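Local coordinates for alkaline serine protease (Pseudoalteromonas sp., PDB 1Y9Z), which probably hydrolyses peptide bonds as a cold-adapted serine endopeptidase of the subtilisin family, at residues T4-G12 against G200-T208; S36-N44 against A74-V82. All coordinates share one frame; numbering follows the deposited sequence.

Interaction 1 of 2, residues T4-G12 against G200-T208; sequences TPWGQTFVG and GPGEAILST
P5, the N-cap of helix 6-10, starts the contact by laying its ring beside strand 205-208, CB 3.9 Å from L206 O. W6 then carries the largest share. Its CG stands between the backbone N and the carbonyl carbon (chi1 72°), which swings the indole across the bend 202-204. W6 NE1 gives a hydrogen bond of 3.1 Å to A204 O, the acceptor close to the indole plane but the donor above the carbonyl plane; E203 O lies at the same edge, 3.3 Å from W6 CZ2. P201 covers one face, a CH-pi contact with CB 3.9 Å from the six-membered ring's centroid, while I205 CD1 reaches CZ2. A leucine in place of W6 would probably leave A204 O without this donor and P201 without its aromatic cover. G7 follows, its CA pressed to 3.4 Å from P201 CG, where a side chain would clash with the proline. One turn on, V11 CG1 meets P201 CD at 3.7 Å, before G12 closes the helix in a Schellman motif. The N-terminal segment thus packs on the end of strand 196-201, an edge strand of the subtilisin-like domain's mostly parallel sheet, and on the turn leading into strand 205-208.

Interaction 2 of 2, residues S36-N44 against A74-V82; sequences SHNDLNANN and AAIANNEGV. With CA (calcium ion), chain C.
D39 meets the loop 74-82 with both its carboxylate and its backbone, and the contact is tightest around it. D39 OD1 and OD2 grip the calcium ion together, at 2.5 and 2.6 Å, a bidentate hold. The loop wraps the same ion with the carbonyl oxygens of I76, E80 and V82 and with N78 OD1, and E2 from the N-terminus completes the shell. This ligand set is consistent with the high-affinity calcium site of subtilisins. Second-shell bonds fix the carboxylate's rotation: N78 ND2 donates to D39 OD1 (2.9 Å) and V82 N to D39 OD2 (3.0 Å), each approaching nearly along the C-O direction. The N78 amide lies almost coplanar with the carboxylate, 29° apart, so one of its ends binds the ion and the other the ion's ligand. N78 CG stands between its backbone N and carbonyl carbon (chi1 52°), folding OD1 back to accept from E80 N in an Asx turn. G81 passes so close that a side chain would run into D39 OD2. Away from the ion, I76 N donates a nearly straight bond to D39 O (2.8 Å), and N43 ND2 reaches A74 O at 2.9 Å from above the carbonyl plane. I76 CD1 packs against A42 of the turn 40-43.

The solvent side is looser. There N38 lies across the E80 carboxylate, which does not bind the ion, with amide and carboxylate planes 66° apart, joined by one weak bond, N38 ND2 to E80 OE1 at 3.4 Å. Oxygens as close as D39 OD1 and N78 OD1, 3.0 Å apart, would probably repel one another without the cation between them, so calcium probably helps to hold these two irregular loops in their present shape.

How the interactions relate
Both contacts tie distant parts of the subtilisin-like domain together, but by different chemistry. Interaction 1 is buried, about 6 Å from the chain's centre, and is mostly apolar, with a single cross-segment hydrogen bond. Interaction 2, centred about 17 Å from the chain's centre, is partly exposed and rests on metal coordination and polar bonds between loops without regular structure. They share no segment yet adjoin: T208 CG2 packs 3.7 Å from D39 CB, and L206 CD2 lies 3.8 Å from V82 CG1, so strand 205-208 borders both. The N-terminus also serves both, since E2 binds the calcium of interaction 2 shortly before 4-12 enters interaction 1.

Interaction 1 of 2, residues T4-G12 against G200-T208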
ATOM      1  N   THR A   4       6.445   7.954   9.070  1.00 13.05           N
ATOM      2  CA  THR A   4       6.133   6.551   9.287  1.00 13.35           C
ATOM      3  C   THR A   4       4.698   6.355   8.803  1.00 13.14           C
ATOM      4  O   THR A   4       3.748   6.756   9.481  1.00 12.79           O
ATOM      5  CB  THR A   4       6.215   6.168  10.782  1.00 13.37           C
ATOM      6  OG1 THR A   4       7.559   6.337  11.250  1.00 13.70           O
ATOM      7  CG2 THR A   4       5.802   4.718  10.985  1.00 12.83           C
ATOM      8  N   PRO A   5       4.518   5.755   7.614  1.00 12.38           N
ATOM      9  CA  PRO A   5       3.165   5.534   7.090  1.00 12.81           C
ATOM     10  C   PRO A   5       2.319   4.738   8.078  1.00 11.26           C
ATOM     11  O   PRO A   5       2.840   3.878   8.791  1.00 12.22           O
ATOM     12  CB  PRO A   5       3.416   4.790   5.777  1.00 13.83           C
ATOM     13  CG  PRO A   5       4.719   4.086   6.023  1.00 19.25           C
ATOM     14  CD  PRO A   5       5.529   5.140   6.739  1.00 14.45           C
ATOM     15  N   TRP A   6       1.020   5.025   8.115  1.00 11.45           N
ATOM     16  CA  TRP A   6       0.120   4.357   9.052  1.00 10.83           C
ATOM     17  C   TRP A   6       0.227   2.838   9.054  1.00 11.47           C
ATOM     18  O   TRP A   6       0.153   2.215  10.111  1.00 12.07           O
ATOM     19  CB  TRP A   6      -1.340   4.766   8.803  1.00 11.00           C
ATOM     20  CG  TRP A   6      -1.965   4.208   7.551  1.00 10.37           C
ATOM     21  CD1 TRP A   6      -1.983   4.782   6.311  1.00 10.49           C
ATOM     22  CD2 TRP A   6      -2.677   2.970   7.430  1.00 11.16           C
ATOM     23  NE1 TRP A   6      -2.667   3.979   5.425  1.00 11.72           N
ATOM     24  CE2 TRP A   6      -3.102   2.861   6.086  1.00 10.84           C
ATOM     25  CE3 TRP A   6      -2.998   1.941   8.327  1.00 10.20           C
ATOM     26  CZ2 TRP A   6      -3.834   1.761   5.616  1.00 11.39           C
ATOM     27  CZ3 TRP A   6      -3.727   0.845   7.859  1.00 11.37           C
ATOM     28  CH2 TRP A   6      -4.136   0.769   6.515  1.00 11.25           C
ATOM     29  N   GLY A   7       0.411   2.243   7.881  1.00 12.05           N
ATOM     30  CA  GLY A   7       0.512   0.798   7.802  1.00 11.81           C
ATOM     31  C   GLY A   7       1.637   0.229   8.645  1.00 11.19           C
ATOM     32  O   GLY A   7       1.496  -0.834   9.256  1.00 11.13           O
ATOM     33  N   GLN A   8       2.765   0.933   8.682  1.00 11.25           N
ATOM     34  CA  GLN A   8       3.915   0.482   9.457  1.00 12.14           C
ATOM     35  C   GLN A   8       3.596   0.415  10.944  1.00 12.15           C
ATOM     36  O   GLN A   8       4.038  -0.495  11.644  1.00 12.82           O
ATOM     37  CB  GLN A   8       5.104   1.422   9.245  1.00 12.11           C
ATOM     38  CG  GLN A   8       5.655   1.447   7.826  1.00 11.39           C
ATOM     39  CD  GLN A   8       6.098   0.084   7.340  1.00 12.47           C
ATOM     40  OE1 GLN A   8       6.666  -0.703   8.100  1.00 14.06           O
ATOM     41  NE2 GLN A   8       5.859  -0.196   6.062  1.00 11.72           N
ATOM     42  N   THR A   9       2.830   1.389  11.422  1.00 13.31           N
ATOM     43  CA  THR A   9       2.460   1.438  12.828  1.00 15.24           C
ATOM     44  C   THR A   9       1.389   0.409  13.178  1.00 16.13           C
ATOM     45  O   THR A   9       1.451  -0.220  14.237  1.00 17.51           O
ATOM     46  CB  THR A   9       1.949   2.840  13.215  1.00 14.76           C
ATOM     47  OG1 THR A   9       2.955   3.814  12.912  1.00 17.58           O
ATOM     48  CG2 THR A   9       1.633   2.900  14.704  1.00 17.41           C
ATOM     49  N   PHE A  10       0.419   0.224  12.286  1.00 16.04           N
ATOM     50  CA  PHE A  10      -0.671  -0.720  12.528  1.00 16.91           C
ATOM     51  C   PHE A  10      -0.273  -2.186  12.664  1.00 17.72           C
ATOM     52  O   PHE A  10      -0.843  -2.908  13.485  1.00 20.06           O
ATOM     53  CB  PHE A  10      -1.744  -0.598  11.441  1.00 17.32           C
ATOM     54  CG  PHE A  10      -2.703   0.543  11.647  1.00 18.25           C
ATOM     55  CD1 PHE A  10      -4.040   0.407  11.282  1.00 19.91           C
ATOM     56  CD2 PHE A  10      -2.277   1.753  12.185  1.00 18.32           C
ATOM     57  CE1 PHE A  10      -4.936   1.457  11.447  1.00 19.97           C
ATOM     58  CE2 PHE A  10      -3.167   2.812  12.354  1.00 19.12           C
ATOM     59  CZ  PHE A  10      -4.499   2.663  11.984  1.00 20.24           C
ATOM     60  N   VAL A  11       0.693  -2.634  11.869  1.00 15.84           N
ATOM     61  CA  VAL A  11       1.119  -4.028  11.923  1.00 16.17           C
ATOM     62  C   VAL A  11       2.040  -4.301  13.106  1.00 18.93           C
ATOM     63  O   VAL A  11       2.379  -5.451  13.385  1.00 19.69           O
ATOM     64  CB  VAL A  11       1.832  -4.451  10.615  1.00 13.29           C
ATOM     65  CG1 VAL A  11       0.899  -4.245   9.430  1.00 13.64           C
ATOM     66  CG2 VAL A  11       3.121  -3.658  10.436  1.00 13.15           C
ATOM     67  N   GLY A  12       2.439  -3.236  13.797  1.00 21.02           N
ATOM     68  CA  GLY A  12       3.307  -3.378  14.951  1.00 23.89           C
ATOM     69  C   GLY A  12       4.729  -3.784  14.620  1.00 25.11           C
ATOM     70  O   GLY A  12       5.274  -4.704  15.229  1.00 28.51           O
ATOM     71  N   GLY A 200      -3.591  -6.910   5.497  1.00  9.66           N
ATOM     72  CA  GLY A 200      -2.531  -5.943   5.697  1.00 10.28           C
ATOM     73  C   GLY A 200      -2.972  -4.595   5.164  1.00 10.26           C
ATOM     74  O   GLY A 200      -3.966  -4.507   4.441  1.00 10.26           O
ATOM     75  N   PRO A 201      -2.266  -3.514   5.524  1.00 10.14           N
ATOM     76  CA  PRO A 201      -2.603  -2.164   5.061  1.00 10.62           C
ATOM     77  C   PRO A 201      -2.564  -2.123   3.530  1.00  9.43           C
ATOM     78  O   PRO A 201      -1.538  -2.455   2.930  1.00  9.39           O
ATOM     79  CB  PRO A 201      -1.507  -1.309   5.692  1.00 10.16           C
ATOM     80  CG  PRO A 201      -1.203  -2.049   6.975  1.00 11.43           C
ATOM     81  CD  PRO A 201      -1.176  -3.484   6.515  1.00 10.96           C
ATOM     82  N   GLY A 202      -3.668  -1.717   2.901  1.00  8.92           N
ATOM     83  CA  GLY A 202      -3.713  -1.687   1.447  1.00  9.16           C
ATOM     84  C   GLY A 202      -4.422  -0.521   0.775  1.00  9.54           C
ATOM     85  O   GLY A 202      -4.580  -0.522  -0.446  1.00 10.30           O
ATOM     86  N   GLU A 203      -4.867   0.461   1.550  1.00  9.47           N
ATOM     87  CA  GLU A 203      -5.525   1.637   0.982  1.00  9.76           C
ATOM     88  C   GLU A 203      -4.715   2.853   1.410  1.00 10.04           C
ATOM     89  O   GLU A 203      -4.409   3.014   2.591  1.00 11.26           O
ATOM     90  CB  GLU A 203      -6.965   1.763   1.495  1.00  9.65           C
ATOM     91  CG  GLU A 203      -7.709   3.037   1.064  1.00 10.49           C
ATOM     92  CD  GLU A 203      -7.977   3.130  -0.435  1.00 10.86           C
ATOM     93  OE1 GLU A 203      -8.013   2.084  -1.119  1.00 11.95           O
ATOM     94  OE2 GLU A 203      -8.176   4.257  -0.935  1.00 10.76           O
ATOM     95  N   ALA A 204      -4.357   3.692   0.444  1.00 10.62           N
ATOM     96  CA  ALA A 204      -3.578   4.899   0.718  1.00 10.21           C
ATOM     97  C   ALA A 204      -2.266   4.547   1.411  1.00 10.26           C
ATOM     98  O   ALA A 204      -2.003   4.986   2.535  1.00 11.34           O
ATOM     99  CB  ALA A 204      -4.392   5.865   1.585  1.00 10.50           C
ATOM    100  N   ILE A 205      -1.446   3.752   0.729  1.00 10.11           N
ATOM    101  CA  ILE A 205      -0.158   3.328   1.263  1.00  8.92           C
ATOM    102  C   ILE A 205       0.978   4.144   0.647  1.00  9.31           C
ATOM    103  O   ILE A 205       1.252   4.047  -0.549  1.00  8.70           O
ATOM    104  CB  ILE A 205       0.094   1.821   0.981  1.00  8.26           C
ATOM    105  CG1 ILE A 205      -1.059   0.979   1.550  1.00  9.91           C
ATOM    106  CG2 ILE A 205       1.428   1.392   1.575  1.00  8.92           C
ATOM    107  CD1 ILE A 205      -1.351   1.216   3.024  1.00  8.90           C
ATOM    108  N   LEU A 206       1.629   4.955   1.475  1.00  8.71           N
ATOM    109  CA  LEU A 206       2.739   5.780   1.020  1.00  9.48           C
ATOM    110  C   LEU A 206       4.028   4.969   1.021  1.00  8.86           C
ATOM    111  O   LEU A 206       4.341   4.288   1.999  1.00  9.04           O
ATOM    112  CB  LEU A 206       2.905   6.991   1.942  1.00  9.63           C
ATOM    113  CG  LEU A 206       4.087   7.922   1.653  1.00 10.06           C
ATOM    114  CD1 LEU A 206       3.891   8.601   0.303  1.00 10.52           C
ATOM    115  CD2 LEU A 206       4.197   8.959   2.766  1.00 11.28           C
ATOM    116  N   SER A 207       4.773   5.030  -0.077  1.00  8.48           N
ATOM    117  CA  SER A 207       6.038   4.317  -0.157  1.00  7.73           C
ATOM    118  C   SER A 207       6.922   4.917  -1.240  1.00  8.04           C
ATOM    119  O   SER A 207       6.550   5.884  -1.906  1.00  8.61           O
ATOM    120  CB  SER A 207       5.812   2.825  -0.444  1.00  8.13           C
ATOM    121  OG  SER A 207       7.023   2.091  -0.317  1.00  8.24           O
ATOM    122  N   THR A 208       8.102   4.332  -1.392  1.00  8.52           N
ATOM    123  CA  THR A 208       9.076   4.748  -2.389  1.00  9.11           C
ATOM    124  C   THR A 208       8.630   4.365  -3.798  1.00  9.35           C
ATOM    125  O   THR A 208       7.989   3.333  -4.000  1.00  9.52           O
ATOM    126  CB  THR A 208      10.419   4.046  -2.141  1.00  8.62           C
ATOM    127  OG1 THR A 208      10.184   2.639  -1.990  1.00  8.63           O
ATOM    128  CG2 THR A 208      11.086   4.569  -0.879  1.00  9.83           C
TER

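Interaction 2 of 2, residues S36-N44 against A74-V82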
ATOM      1  N   SER A  36      18.823   3.373  -7.138  1.00 11.73           N
ATOM      2  CA  SER A  36      19.353   4.734  -7.092  1.00 12.80           C
ATOM      3  C   SER A  36      18.610   5.590  -6.068  1.00 12.67           C
ATOM      4  O   SER A  36      19.047   6.694  -5.734  1.00 13.95           O
ATOM      5  CB  SER A  36      19.250   5.397  -8.469  1.00 12.87           C
ATOM      6  OG  SER A  36      17.923   5.817  -8.738  1.00 15.50           O
ATOM      7  N   HIS A  37      17.487   5.077  -5.572  1.00 12.10           N
ATOM      8  CA  HIS A  37      16.670   5.795  -4.598  1.00 10.91           C
ATOM      9  C   HIS A  37      17.370   5.894  -3.239  1.00 11.19           C
ATOM     10  O   HIS A  37      17.892   4.905  -2.736  1.00 12.17           O
ATOM     11  CB  HIS A  37      15.321   5.089  -4.443  1.00 10.01           C
ATOM     12  CG  HIS A  37      14.297   5.900  -3.717  1.00 10.40           C
ATOM     13  ND1 HIS A  37      13.104   6.281  -4.293  1.00 12.70           N
ATOM     14  CD2 HIS A  37      14.299   6.426  -2.470  1.00  8.14           C
ATOM     15  CE1 HIS A  37      12.416   7.008  -3.431  1.00  8.49           C
ATOM     16  NE2 HIS A  37      13.119   7.112  -2.318  1.00 12.85           N
ATOM     17  N   ASN A  38      17.360   7.085  -2.645  1.00 10.90           N
ATOM     18  CA  ASN A  38      18.016   7.296  -1.354  1.00 12.88           C
ATOM     19  C   ASN A  38      17.503   6.401  -0.232  1.00 11.65           C
ATOM     20  O   ASN A  38      18.250   6.063   0.684  1.00 12.85           O
ATOM     21  CB  ASN A  38      17.892   8.755  -0.908  1.00 14.63           C
ATOM     22  CG  ASN A  38      18.708   9.706  -1.762  1.00 18.32           C
ATOM     23  OD1 ASN A  38      19.643   9.298  -2.452  1.00 20.38           O
ATOM     24  ND2 ASN A  38      18.369  10.988  -1.702  1.00 19.55           N
ATOM     25  N   ASP A  39      16.231   6.019  -0.292  1.00 10.94           N
ATOM     26  CA  ASP A  39      15.657   5.172   0.750  1.00  9.99           C
ATOM     27  C   ASP A  39      15.790   3.683   0.449  1.00  9.07           C
ATOM     28  O   ASP A  39      15.275   2.854   1.193  1.00 10.34           O
ATOM     29  CB  ASP A  39      14.179   5.525   0.963  1.00 10.30           C
ATOM     30  CG  ASP A  39      13.942   6.314   2.240  1.00 10.06           C
ATOM     31  OD1 ASP A  39      14.916   6.873   2.784  1.00 11.02           O
ATOM     32  OD2 ASP A  39      12.783   6.385   2.702  1.00 11.27           O
ATOM     33  N   LEU A  40      16.491   3.344  -0.632  1.00  9.44           N
ATOM     34  CA  LEU A  40      16.666   1.942  -1.018  1.00  9.83           C
ATOM     35  C   LEU A  40      18.086   1.556  -1.422  1.00 10.26           C
ATOM     36  O   LEU A  40      18.441   0.379  -1.415  1.00 10.70           O
ATOM     37  CB  LEU A  40      15.736   1.603  -2.184  1.00  9.99           C
ATOM     38  CG  LEU A  40      14.232   1.686  -1.943  1.00  9.11           C
ATOM     39  CD1 LEU A  40      13.501   1.479  -3.262  1.00  9.51           C
ATOM     40  CD2 LEU A  40      13.818   0.633  -0.924  1.00 10.67           C
ATOM     41  N   ASN A  41      18.892   2.549  -1.773  1.00 11.17           N
ATOM     42  CA  ASN A  41      20.258   2.315  -2.222  1.00 11.93           C
ATOM     43  C   ASN A  41      21.139   1.483  -1.295  1.00 12.39           C
ATOM     44  O   ASN A  41      21.786   0.534  -1.738  1.00 13.58           O
ATOM     45  CB  ASN A  41      20.945   3.659  -2.476  1.00 13.27           C
ATOM     46  CG  ASN A  41      22.329   3.502  -3.067  1.00 15.65           C
ATOM     47  OD1 ASN A  41      22.480   3.201  -4.250  1.00 18.84           O
ATOM     48  ND2 ASN A  41      23.350   3.697  -2.242  1.00 16.89           N
ATOM     49  N   ALA A  42      21.153   1.834  -0.014  1.00 11.98           N
ATOM     50  CA  ALA A  42      22.010   1.161   0.958  1.00 12.11           C
ATOM     51  C   ALA A  42      21.473  -0.074   1.673  1.00 12.47           C
ATOM     52  O   ALA A  42      21.949  -0.422   2.757  1.00 13.51           O
ATOM     53  CB  ALA A  42      22.500   2.177   1.985  1.00 13.22           C
ATOM     54  N   ASN A  43      20.486  -0.741   1.088  1.00 11.90           N
ATOM     55  CA  ASN A  43      19.968  -1.958   1.699  1.00 11.23           C
ATOM     56  C   ASN A  43      20.884  -3.112   1.300  1.00  9.55           C
ATOM     57  O   ASN A  43      21.681  -2.987   0.370  1.00  9.92           O
ATOM     58  CB  ASN A  43      18.550  -2.267   1.208  1.00 10.23           C
ATOM     59  CG  ASN A  43      17.480  -1.661   2.090  1.00 11.51           C
ATOM     60  OD1 ASN A  43      17.605  -1.656   3.314  1.00 13.95           O
ATOM     61  ND2 ASN A  43      16.410  -1.166   1.477  1.00 10.50           N
ATOM     62  N   ASN A  44      20.786  -4.223   2.022  1.00 10.23           N
ATOM     63  CA  ASN A  44      21.577  -5.407   1.703  1.00 10.64           C
ATOM     64  C   ASN A  44      20.765  -6.107   0.628  1.00 10.38           C
ATOM     65  O   ASN A  44      20.154  -7.154   0.857  1.00 11.60           O
ATOM     66  CB  ASN A  44      21.722  -6.307   2.928  1.00 11.42           C
ATOM     67  CG  ASN A  44      22.282  -5.567   4.115  1.00 14.15           C
ATOM     68  OD1 ASN A  44      23.130  -4.689   3.963  1.00 16.91           O
ATOM     69  ND2 ASN A  44      21.817  -5.917   5.308  1.00 15.17           N
ATOM     70  N   ALA A  74      11.337  -2.500   3.232  1.00 10.15           N
ATOM     71  CA  ALA A  74      12.590  -2.014   3.784  1.00 10.26           C
ATOM     72  C   ALA A  74      13.064  -0.602   3.458  1.00 10.68           C
ATOM     73  O   ALA A  74      14.270  -0.384   3.328  1.00  9.69           O
ATOM     74  CB  ALA A  74      13.695  -3.009   3.432  1.00 12.28           C
ATOM     75  N   ALA A  75      12.156   0.357   3.313  1.00  9.26           N
ATOM     76  CA  ALA A  75      12.608   1.727   3.064  1.00  9.34           C
ATOM     77  C   ALA A  75      13.526   2.043   4.251  1.00  9.15           C
ATOM     78  O   ALA A  75      13.179   1.779   5.404  1.00 10.25           O
ATOM     79  CB  ALA A  75      11.432   2.690   3.022  1.00  8.21           C
ATOM     80  N   ILE A  76      14.693   2.606   3.960  1.00  8.93           N
ATOM     81  CA  ILE A  76      15.696   2.888   4.981  1.00  9.65           C
ATOM     82  C   ILE A  76      15.404   4.019   5.960  1.00  8.64           C
ATOM     83  O   ILE A  76      14.908   5.075   5.578  1.00  9.01           O
ATOM     84  CB  ILE A  76      17.052   3.153   4.305  1.00 10.05           C
ATOM     85  CG1 ILE A  76      17.448   1.930   3.473  1.00 12.54           C
ATOM     86  CG2 ILE A  76      18.123   3.447   5.350  1.00  9.49           C
ATOM     87  CD1 ILE A  76      18.675   2.141   2.619  1.00 14.44           C
ATOM     88  N   ALA A  77      15.711   3.772   7.231  1.00  9.34           N
ATOM     89  CA  ALA A  77      15.528   4.769   8.282  1.00  9.29           C
ATOM     90  C   ALA A  77      16.694   5.747   8.149  1.00  9.27           C
ATOM     91  O   ALA A  77      17.857   5.359   8.301  1.00 11.03           O
ATOM     92  CB  ALA A  77      15.550   4.094   9.649  1.00  9.84           C
ATOM     93  N   ASN A  78      16.386   7.008   7.864  1.00  9.70           N
ATOM     94  CA  ASN A  78      17.430   8.007   7.665  1.00 11.05           C
ATOM     95  C   ASN A  78      16.951   9.457   7.714  1.00 12.18           C
ATOM     96  O   ASN A  78      17.546  10.325   7.079  1.00 13.93           O
ATOM     97  CB  ASN A  78      18.102   7.760   6.314  1.00 10.04           C
ATOM     98  CG  ASN A  78      17.096   7.669   5.183  1.00  9.84           C
ATOM     99  OD1 ASN A  78      15.945   8.083   5.335  1.00 10.39           O
ATOM    100  ND2 ASN A  78      17.523   7.136   4.041  1.00 11.05           N
ATOM    101  N   ASN A  79      15.883   9.735   8.449  1.00 14.10           N
ATOM    102  CA  ASN A  79      15.390  11.113   8.547  1.00 17.18           C
ATOM    103  C   ASN A  79      14.888  11.742   7.232  1.00 17.64           C
ATOM    104  O   ASN A  79      14.745  12.964   7.138  1.00 18.94           O
ATOM    105  CB  ASN A  79      16.476  12.008   9.164  1.00 20.84           C
ATOM    106  CG  ASN A  79      15.959  13.386   9.546  1.00 23.24           C
ATOM    107  OD1 ASN A  79      15.001  13.513  10.309  1.00 25.59           O
ATOM    108  ND2 ASN A  79      16.600  14.426   9.023  1.00 23.37           N
ATOM    109  N   GLU A  80      14.645  10.921   6.214  1.00 16.12           N
ATOM    110  CA  GLU A  80      14.105  11.412   4.941  1.00 14.60           C
ATOM    111  C   GLU A  80      13.161  10.350   4.393  1.00 12.69           C
ATOM    112  O   GLU A  80      13.303   9.168   4.699  1.00 10.35           O
ATOM    113  CB  GLU A  80      15.214  11.707   3.913  1.00 16.84           C
ATOM    114  CG  GLU A  80      15.868  10.488   3.270  1.00 18.51           C
ATOM    115  CD  GLU A  80      16.857  10.865   2.170  1.00 19.28           C
ATOM    116  OE1 GLU A  80      16.419  11.284   1.074  1.00 18.90           O
ATOM    117  OE2 GLU A  80      18.079  10.749   2.404  1.00 22.81           O
ATOM    118  N   GLY A  81      12.181  10.772   3.602  1.00 11.57           N
ATOM    119  CA  GLY A  81      11.247   9.819   3.030  1.00  9.96           C
ATOM    120  C   GLY A  81      10.407   9.070   4.044  1.00  9.86           C
ATOM    121  O   GLY A  81       9.728   9.675   4.875  1.00 10.33           O
ATOM    122  N   VAL A  82      10.449   7.742   3.974  1.00  9.42           N
ATOM    123  CA  VAL A  82       9.671   6.903   4.879  1.00 10.25           C
ATOM    124  C   VAL A  82      10.536   5.802   5.488  1.00 10.12           C
ATOM    125  O   VAL A  82      11.768   5.855   5.423  1.00  9.87           O
ATOM    126  CB  VAL A  82       8.475   6.254   4.126  1.00  9.27           C
ATOM    127  CG1 VAL A  82       7.551   7.338   3.588  1.00 11.79           C
ATOM    128  CG2 VAL A  82       8.982   5.385   2.985  1.00 11.15           C
TER
HETATM  129 CA    CA C 603      13.819   6.995   4.974  1.00  8.74          CA